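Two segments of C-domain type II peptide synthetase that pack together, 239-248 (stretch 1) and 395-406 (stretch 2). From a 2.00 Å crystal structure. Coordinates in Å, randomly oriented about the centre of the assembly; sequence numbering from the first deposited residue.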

# COMPACT_ATOMS: atom_id res chain seq x y z
N PRO A 239 -1.81 13.44 19.92
CA PRO A 239 -0.92 13.58 18.76
C PRO A 239 -1.03 12.42 17.77
O PRO A 239 -1.12 11.27 18.16
CB PRO A 239 0.47 13.63 19.40
CG PRO A 239 0.31 13.00 20.74
CD PRO A 239 -1.06 13.40 21.18
N LYS A 240 -1.01 12.76 16.49
CA LYS A 240 -1.06 11.80 15.42
C LYS A 240 0.13 10.83 15.43
O LYS A 240 1.29 11.23 15.50
CB LYS A 240 -1.09 12.53 14.09
CG LYS A 240 -1.23 11.64 12.85
CD LYS A 240 -2.59 10.95 12.81
CE LYS A 240 -2.66 9.92 11.65
NZ LYS A 240 -2.59 10.58 10.32
N GLY A 241 -0.17 9.55 15.28
CA GLY A 241 0.84 8.55 15.04
C GLY A 241 0.19 7.32 14.45
O GLY A 241 -1.01 7.11 14.62
N THR A 242 0.97 6.53 13.72
CA THR A 242 0.48 5.28 13.19
C THR A 242 1.42 4.14 13.59
O THR A 242 2.63 4.23 13.38
CB THR A 242 0.35 5.34 11.68
OG1 THR A 242 -0.51 6.44 11.32
CG2 THR A 242 -0.20 4.08 11.12
N ALA A 243 0.83 3.09 14.14
CA ALA A 243 1.57 1.89 14.50
C ALA A 243 1.15 0.79 13.55
O ALA A 243 0.09 0.85 12.94
CB ALA A 243 1.31 1.50 15.92
N TRP A 244 1.99 -0.23 13.46
CA TRP A 244 1.81 -1.32 12.54
C TRP A 244 2.09 -2.62 13.27
O TRP A 244 3.09 -2.73 14.00
CB TRP A 244 2.73 -1.18 11.33
CG TRP A 244 2.43 -0.01 10.48
CD1 TRP A 244 2.91 1.28 10.62
CD2 TRP A 244 1.56 0.02 9.33
NE1 TRP A 244 2.41 2.08 9.62
CE2 TRP A 244 1.58 1.34 8.84
CE3 TRP A 244 0.78 -0.94 8.69
CZ2 TRP A 244 0.86 1.70 7.73
CZ3 TRP A 244 0.07 -0.56 7.60
CH2 TRP A 244 0.11 0.75 7.12
N GLN A 245 1.20 -3.60 13.10
CA GLN A 245 1.44 -4.96 13.58
C GLN A 245 1.57 -5.86 12.37
O GLN A 245 0.75 -5.82 11.46
CB GLN A 245 0.31 -5.43 14.51
CG GLN A 245 0.37 -4.68 15.86
CD GLN A 245 -0.69 -5.12 16.85
OE1 GLN A 245 -1.09 -6.30 16.88
NE2 GLN A 245 -1.16 -4.17 17.68
N ARG A 246 2.62 -6.67 12.36
CA ARG A 246 2.97 -7.49 11.20
C ARG A 246 2.51 -8.89 11.45
O ARG A 246 2.53 -9.33 12.58
CB ARG A 246 4.47 -7.51 10.96
CG ARG A 246 5.13 -6.21 11.20
CD ARG A 246 4.94 -5.27 10.06
NE ARG A 246 5.71 -4.06 10.35
CZ ARG A 246 5.58 -2.92 9.70
NH1 ARG A 246 4.70 -2.81 8.72
NH2 ARG A 246 6.32 -1.90 10.06
N PHE A 247 2.09 -9.59 10.41
CA PHE A 247 1.72 -10.99 10.56
C PHE A 247 1.98 -11.72 9.26
O PHE A 247 2.26 -11.12 8.22
CB PHE A 247 0.25 -11.12 10.97
CG PHE A 247 -0.71 -10.64 9.94
CD1 PHE A 247 -1.08 -9.32 9.91
CD2 PHE A 247 -1.25 -11.51 9.00
CE1 PHE A 247 -1.99 -8.84 8.96
CE2 PHE A 247 -2.18 -11.04 8.05
CZ PHE A 247 -2.53 -9.71 8.04
N ALA A 248 1.91 -13.04 9.34
CA ALA A 248 2.17 -13.91 8.19
C ALA A 248 1.18 -15.04 8.23
O ALA A 248 0.86 -15.57 9.31
CB ALA A 248 3.54 -14.43 8.22
N GLU A 395 8.49 -10.72 4.25
CA GLU A 395 8.18 -11.25 5.57
C GLU A 395 8.72 -10.30 6.63
O GLU A 395 9.92 -10.07 6.74
CB GLU A 395 8.74 -12.68 5.75
CG GLU A 395 10.26 -12.83 5.68
CD GLU A 395 10.71 -14.30 5.53
OE1 GLU A 395 9.87 -15.15 5.13
OE2 GLU A 395 11.89 -14.59 5.80
N ARG A 396 7.80 -9.68 7.34
CA ARG A 396 8.14 -8.82 8.45
C ARG A 396 7.43 -9.37 9.67
O ARG A 396 6.31 -9.84 9.58
CB ARG A 396 7.72 -7.36 8.19
CG ARG A 396 8.48 -6.66 7.06
CD ARG A 396 8.02 -5.24 6.83
NE ARG A 396 8.53 -4.28 7.82
CZ ARG A 396 8.29 -2.97 7.77
NH1 ARG A 396 7.56 -2.47 6.79
NH2 ARG A 396 8.78 -2.14 8.68
N GLN A 397 8.09 -9.31 10.82
CA GLN A 397 7.52 -9.87 12.03
C GLN A 397 7.56 -8.81 13.12
O GLN A 397 6.76 -8.81 14.05
CB GLN A 397 8.29 -11.15 12.40
CG GLN A 397 8.15 -12.23 11.30
CD GLN A 397 9.27 -13.26 11.30
OE1 GLN A 397 9.60 -13.84 12.33
NE2 GLN A 397 9.84 -13.50 10.12
N LEU A 398 8.46 -7.85 12.94
CA LEU A 398 8.71 -6.81 13.91
C LEU A 398 7.67 -5.73 13.79
O LEU A 398 7.59 -5.05 12.76
CB LEU A 398 10.11 -6.22 13.69
CG LEU A 398 10.99 -5.86 14.87
CD1 LEU A 398 11.03 -6.95 15.92
CD2 LEU A 398 12.38 -5.62 14.34
N SER A 399 6.90 -5.53 14.84
CA SER A 399 5.94 -4.45 14.84
C SER A 399 6.62 -3.07 15.03
O SER A 399 7.81 -2.96 15.38
CB SER A 399 4.89 -4.70 15.93
OG SER A 399 5.41 -4.41 17.21
N GLN A 400 5.85 -2.03 14.74
CA GLN A 400 6.37 -0.68 14.63
C GLN A 400 5.45 0.22 15.43
O GLN A 400 4.25 0.29 15.14
CB GLN A 400 6.41 -0.23 13.16
CG GLN A 400 6.47 1.28 12.93
CD GLN A 400 7.85 1.81 13.15
OE1 GLN A 400 8.17 2.41 14.19
NE2 GLN A 400 8.71 1.55 12.18
N ALA A 401 6.01 0.90 16.42
CA ALA A 401 5.23 1.77 17.29
C ALA A 401 4.84 3.08 16.59
O ALA A 401 3.81 3.65 16.89
CB ALA A 401 5.99 2.05 18.55
N GLU A 402 5.68 3.54 15.66
CA GLU A 402 5.47 4.83 15.01
C GLU A 402 6.10 4.85 13.63
O GLU A 402 7.30 5.11 13.50
CB GLU A 402 6.05 5.97 15.85
CG GLU A 402 5.66 7.36 15.30
CD GLU A 402 5.61 8.45 16.38
OE1 GLU A 402 6.51 8.45 17.26
OE2 GLU A 402 4.68 9.31 16.33
N GLY A 403 5.29 4.59 12.61
CA GLY A 403 5.79 4.36 11.27
C GLY A 403 5.07 5.13 10.20
O GLY A 403 4.54 6.23 10.46
N SER A 404 5.01 4.54 9.01
CA SER A 404 4.34 5.20 7.88
C SER A 404 2.91 5.60 8.26
O SER A 404 2.18 4.85 8.90
CB SER A 404 4.32 4.32 6.65
OG SER A 404 5.63 3.91 6.24
N ASP A 405 2.55 6.80 7.87
CA ASP A 405 1.29 7.40 8.31
C ASP A 405 0.07 6.81 7.58
O ASP A 405 0.09 6.59 6.37
CB ASP A 405 1.41 8.92 8.08
CG ASP A 405 0.15 9.69 8.44
OD1 ASP A 405 0.06 10.18 9.60
OD2 ASP A 405 -0.72 9.84 7.55
N ILE A 406 -0.98 6.54 8.33
CA ILE A 406 -2.32 6.33 7.79
C ILE A 406 -3.13 7.60 8.07
O ILE A 406 -3.36 7.92 9.24
CB ILE A 406 -3.01 5.11 8.41
CG1 ILE A 406 -2.30 3.83 8.01
CG2 ILE A 406 -4.51 5.01 7.92
CD1 ILE A 406 -2.81 2.61 8.78
O HOH W 1 3.38 7.76 12.40
O HOH W 2 0.92 8.82 11.63

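Two arginines stack across this contact despite their like charges: the guanidinium of Arg246 lies flat on that of Arg396, centres 3.3 Å apart and planes at 25°, with Arg246 NH2 only 2.8 Å from Arg396 NH2. Both atoms are donors, so no hydrogen bond joins them; each finds acceptors elsewhere in the structure. Leu398 O lies at the edge of the Arg246 guanidinium, near its plane, and accepts a hydrogen bond from Arg246 NE (3.2 Å). Two residues earlier in the strand, Trp244 pairs with Gln400 in a single antiparallel bridge, Trp244 N to Gln400 O and Gln400 N to Trp244 O both measuring 2.9 Å. Stretch 2 then continues past the bridge, and Gly403 N donates to Thr242 O (2.8 Å). A CB on Gly403 would crowd Trp244 CD1 and clash with Gln400 CG. The indole of Trp244 reaches farther along stretch 2: NE1 donates to Ser404 O (2.9 Å) near the ring plane, while CZ2 packs against Ile406 CG1 (3.8 Å). Thr242, its CB directed toward stretch 2, accepts at OG1 from Ile406 N (3.0 Å) in an almost linear bond. Water 1 links Thr242 N to Gly403 O, and water 2 links Thr242 OG1 to Asp405 OD1. At the far end, Lys240 NZ forms a salt bridge with Asp405 OD1 (2.8 Å) and also donates to Ile406 O (3.0 Å), tying a side-chain charge and a backbone carbonyl to one ammonium.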